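Local coordinates for protein ApaG (PDB 1TZA) that is of unknown function but adopts the beta-sandwich fold of the ApaG family, whose domain belongs to the immunoglobulin-like E-set clan, at residues T87-Y100 with N111-L124. Numbering follows the deposited sequence.
Sequences TVLDTPFGIMYGTY and NAIIKPFRLATPGL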
# COMPACT_ATOMS: atom_id res chain seq x y z
N THR A 87 1.28 4.04 -3.96
CA THR A 87 1.64 4.02 -5.36
C THR A 87 2.96 3.28 -5.52
O THR A 87 3.74 3.20 -4.58
CB THR A 87 1.81 5.44 -5.92
OG1 THR A 87 1.98 5.36 -7.34
CG2 THR A 87 3.02 6.12 -5.31
N VAL A 88 3.19 2.75 -6.72
CA VAL A 88 4.41 2.02 -7.02
C VAL A 88 5.26 2.80 -8.02
O VAL A 88 4.79 3.12 -9.11
CB VAL A 88 4.10 0.63 -7.64
CG1 VAL A 88 5.40 -0.03 -8.11
CG2 VAL A 88 3.41 -0.26 -6.62
N LEU A 89 6.50 3.11 -7.66
CA LEU A 89 7.38 3.84 -8.58
C LEU A 89 8.44 2.93 -9.18
O LEU A 89 8.80 1.93 -8.57
CB LEU A 89 8.10 4.98 -7.86
CG LEU A 89 7.31 6.20 -7.41
CD1 LEU A 89 8.29 7.20 -6.80
CD2 LEU A 89 6.58 6.82 -8.60
N ASP A 90 8.93 3.30 -10.36
CA ASP A 90 9.99 2.51 -10.98
C ASP A 90 11.36 3.01 -10.55
O ASP A 90 12.39 2.48 -10.97
CB ASP A 90 9.87 2.52 -12.52
CG ASP A 90 9.78 3.92 -13.10
OD1 ASP A 90 10.22 4.88 -12.44
OD2 ASP A 90 9.28 4.04 -14.24
N THR A 91 11.38 4.04 -9.70
CA THR A 91 12.63 4.60 -9.14
C THR A 91 12.42 4.81 -7.64
O THR A 91 11.30 5.01 -7.20
CB THR A 91 13.01 5.97 -9.79
OG1 THR A 91 11.90 6.88 -9.69
CG2 THR A 91 13.39 5.79 -11.26
N PRO A 92 13.50 4.75 -6.84
CA PRO A 92 13.39 4.94 -5.39
C PRO A 92 13.07 6.36 -4.95
O PRO A 92 12.92 6.64 -3.75
CB PRO A 92 14.75 4.47 -4.87
CG PRO A 92 15.67 4.81 -6.01
CD PRO A 92 14.87 4.37 -7.21
N PHE A 93 12.96 7.27 -5.92
CA PHE A 93 12.62 8.65 -5.63
C PHE A 93 11.63 9.14 -6.65
O PHE A 93 11.68 8.74 -7.81
CB PHE A 93 13.84 9.56 -5.68
CG PHE A 93 13.50 11.02 -5.54
CD1 PHE A 93 13.13 11.54 -4.30
CD2 PHE A 93 13.49 11.87 -6.64
CE1 PHE A 93 12.76 12.89 -4.17
CE2 PHE A 93 13.12 13.20 -6.53
CZ PHE A 93 12.76 13.72 -5.28
N GLY A 94 10.73 10.03 -6.22
CA GLY A 94 9.73 10.58 -7.11
C GLY A 94 8.95 11.67 -6.41
O GLY A 94 9.14 11.91 -5.21
N ILE A 95 8.07 12.32 -7.15
CA ILE A 95 7.25 13.40 -6.62
C ILE A 95 5.77 13.26 -7.01
O ILE A 95 5.42 12.75 -8.07
CB ILE A 95 7.75 14.77 -7.15
CG1 ILE A 95 9.21 14.98 -6.75
CG2 ILE A 95 6.90 15.89 -6.61
CD1 ILE A 95 9.44 14.99 -5.26
N MSE A 96 4.90 13.73 -6.12
CA MSE A 96 3.46 13.69 -6.37
C MSE A 96 2.83 15.05 -6.08
O MSE A 96 3.26 15.77 -5.18
CB MSE A 96 2.78 12.62 -5.51
CG MSE A 96 2.90 11.19 -6.03
SE MSE A 96 1.87 9.96 -4.90
CE MSE A 96 0.07 10.25 -5.61
N TYR A 97 1.81 15.40 -6.86
CA TYR A 97 1.08 16.65 -6.66
C TYR A 97 -0.21 16.57 -7.46
O TYR A 97 -0.39 15.65 -8.26
CB TYR A 97 1.94 17.87 -7.09
CG TYR A 97 2.15 18.04 -8.58
CD1 TYR A 97 1.16 18.59 -9.38
CD2 TYR A 97 3.37 17.69 -9.17
CE1 TYR A 97 1.37 18.79 -10.75
CE2 TYR A 97 3.59 17.89 -10.53
CZ TYR A 97 2.58 18.44 -11.31
OH TYR A 97 2.80 18.62 -12.65
N GLY A 98 -1.12 17.52 -7.24
CA GLY A 98 -2.38 17.50 -7.97
C GLY A 98 -3.47 18.30 -7.29
O GLY A 98 -3.20 19.27 -6.58
N THR A 99 -4.72 17.90 -7.51
CA THR A 99 -5.85 18.60 -6.92
C THR A 99 -7.01 17.67 -6.62
O THR A 99 -7.11 16.57 -7.17
CB THR A 99 -6.37 19.71 -7.84
OG1 THR A 99 -6.81 19.14 -9.07
CG2 THR A 99 -5.27 20.73 -8.13
N TYR A 100 -7.89 18.12 -5.74
CA TYR A 100 -9.08 17.40 -5.35
C TYR A 100 -10.24 18.26 -5.82
O TYR A 100 -10.24 19.47 -5.59
CB TYR A 100 -9.17 17.25 -3.83
CG TYR A 100 -8.21 16.26 -3.23
CD1 TYR A 100 -8.08 14.98 -3.76
CD2 TYR A 100 -7.46 16.59 -2.10
CE1 TYR A 100 -7.23 14.04 -3.17
CE2 TYR A 100 -6.60 15.66 -1.50
CZ TYR A 100 -6.50 14.38 -2.04
OH TYR A 100 -5.68 13.44 -1.44
N ASN A 111 -11.34 23.81 -6.17
CA ASN A 111 -10.26 22.84 -6.03
C ASN A 111 -9.39 23.03 -4.80
O ASN A 111 -9.10 24.16 -4.40
CB ASN A 111 -9.37 22.87 -7.27
CG ASN A 111 -10.13 22.55 -8.54
OD1 ASN A 111 -10.75 21.49 -8.66
ND2 ASN A 111 -10.07 23.46 -9.50
N ALA A 112 -9.00 21.91 -4.20
CA ALA A 112 -8.12 21.91 -3.04
C ALA A 112 -6.78 21.47 -3.62
O ALA A 112 -6.65 20.37 -4.15
CB ALA A 112 -8.60 20.89 -2.01
N ILE A 113 -5.79 22.35 -3.56
CA ILE A 113 -4.47 22.05 -4.10
C ILE A 113 -3.69 21.11 -3.21
O ILE A 113 -3.74 21.21 -1.98
CB ILE A 113 -3.64 23.34 -4.30
CG1 ILE A 113 -4.42 24.32 -5.16
CG2 ILE A 113 -2.31 23.00 -4.98
CD1 ILE A 113 -3.79 25.70 -5.23
N ILE A 114 -2.97 20.20 -3.84
CA ILE A 114 -2.13 19.25 -3.14
C ILE A 114 -0.69 19.57 -3.56
O ILE A 114 -0.25 19.20 -4.64
CB ILE A 114 -2.47 17.79 -3.55
CG1 ILE A 114 -3.96 17.53 -3.34
CG2 ILE A 114 -1.65 16.83 -2.71
CD1 ILE A 114 -4.49 16.34 -4.12
N LYS A 115 0.02 20.29 -2.69
CA LYS A 115 1.40 20.68 -2.95
C LYS A 115 2.27 19.48 -3.25
O LYS A 115 2.01 18.37 -2.77
CB LYS A 115 1.98 21.43 -1.75
CG LYS A 115 1.20 22.66 -1.33
CD LYS A 115 1.14 23.70 -2.44
CE LYS A 115 0.38 24.94 -1.99
NZ LYS A 115 0.17 25.94 -3.09
N PRO A 116 3.32 19.68 -4.05
CA PRO A 116 4.20 18.55 -4.36
C PRO A 116 4.91 18.01 -3.12
O PRO A 116 5.38 18.77 -2.28
CB PRO A 116 5.16 19.13 -5.40
CG PRO A 116 5.17 20.61 -5.10
CD PRO A 116 3.71 20.88 -4.82
N PHE A 117 4.95 16.69 -3.00
CA PHE A 117 5.62 16.03 -1.89
C PHE A 117 6.42 14.87 -2.48
O PHE A 117 6.07 14.31 -3.52
CB PHE A 117 4.61 15.55 -0.83
CG PHE A 117 3.57 14.59 -1.35
CD1 PHE A 117 3.84 13.22 -1.43
CD2 PHE A 117 2.32 15.05 -1.74
CE1 PHE A 117 2.87 12.32 -1.90
CE2 PHE A 117 1.34 14.16 -2.22
CZ PHE A 117 1.62 12.79 -2.29
N ARG A 118 7.50 14.50 -1.80
CA ARG A 118 8.39 13.45 -2.25
C ARG A 118 8.05 12.05 -1.81
O ARG A 118 7.28 11.84 -0.87
CB ARG A 118 9.81 13.76 -1.78
CG ARG A 118 9.86 14.23 -0.33
CD ARG A 118 10.40 13.18 0.64
NE ARG A 118 11.85 13.05 0.56
CZ ARG A 118 12.63 12.72 1.58
NH1 ARG A 118 12.10 12.49 2.77
NH2 ARG A 118 13.94 12.63 1.41
N LEU A 119 8.65 11.10 -2.51
CA LEU A 119 8.52 9.69 -2.21
C LEU A 119 9.99 9.27 -2.29
O LEU A 119 10.63 9.46 -3.31
CB LEU A 119 7.69 8.97 -3.28
CG LEU A 119 6.20 9.32 -3.33
CD1 LEU A 119 5.51 8.57 -4.47
CD2 LEU A 119 5.56 8.98 -2.01
N ALA A 120 10.53 8.74 -1.20
CA ALA A 120 11.92 8.34 -1.24
C ALA A 120 12.22 7.20 -0.28
O ALA A 120 11.71 7.17 0.84
CB ALA A 120 12.83 9.55 -0.94
N THR A 121 13.04 6.26 -0.73
CA THR A 121 13.42 5.14 0.11
C THR A 121 14.34 5.76 1.14
O THR A 121 15.17 6.60 0.81
CB THR A 121 14.16 4.05 -0.68
OG1 THR A 121 15.20 4.65 -1.48
CG2 THR A 121 13.18 3.31 -1.58
N PRO A 122 14.22 5.35 2.41
CA PRO A 122 15.09 5.93 3.44
C PRO A 122 16.59 5.93 3.13
O PRO A 122 17.11 4.99 2.52
CB PRO A 122 14.74 5.11 4.68
CG PRO A 122 14.31 3.77 4.10
CD PRO A 122 13.45 4.21 2.93
N GLY A 123 17.25 7.01 3.54
CA GLY A 123 18.68 7.14 3.34
C GLY A 123 19.18 7.07 1.92
O GLY A 123 20.29 6.60 1.66
N LEU A 124 18.36 7.53 0.98
CA LEU A 124 18.74 7.53 -0.42
C LEU A 124 19.89 8.52 -0.58
O LEU A 124 20.81 8.32 -1.37
CB LEU A 124 17.54 7.94 -1.27
CG LEU A 124 17.60 7.76 -2.79
CD1 LEU A 124 17.97 6.32 -3.14
CD2 LEU A 124 16.24 8.13 -3.37
O HOH W 1 -9.39 18.75 -9.41
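M96 and F117 exchange two backbone hydrogen bonds, M96 N to F117 O and F117 N to M96 O, each 2.9 Å long, at the middle of an antiparallel beta hairpin that illustrates how a ladder can absorb an extra residue. Similar pairs of bonds join G94 with L119, G98 with I114 and Y100 with A112, while T121 N donates to P92 O. Between M96 and G98 a beta bulge shifts the register by one: Y97 alone faces K115 and P116, and its side chain lies against P116, CB to CB 3.8 Å. Toward the hairpin turn, a water bridges T99 OG1 and N111 OD1. Y100 OH is hydrogen-bonded to Y83 OH of strand 79-89.

The face bearing M96, F117, L119, I114 and Y100 turns toward the facing sheet, where M96 touches Y32 and F117 touches V12. CB of M96, a selenomethionine, sits over the F117 ring, 3.8 Å from its centroid; M96 SE makes an oblique Met-aromatic contact with that ring and lies 3.9 Å from L119 CD1. L119 CD1 also meets T87 CG2 at 3.6 Å. CG1 of I114, anti to the carbonyl carbon (chi1 -55°), carries CD1 over the Y100 ring, 3.4 Å from its centroid and 10° off the normal.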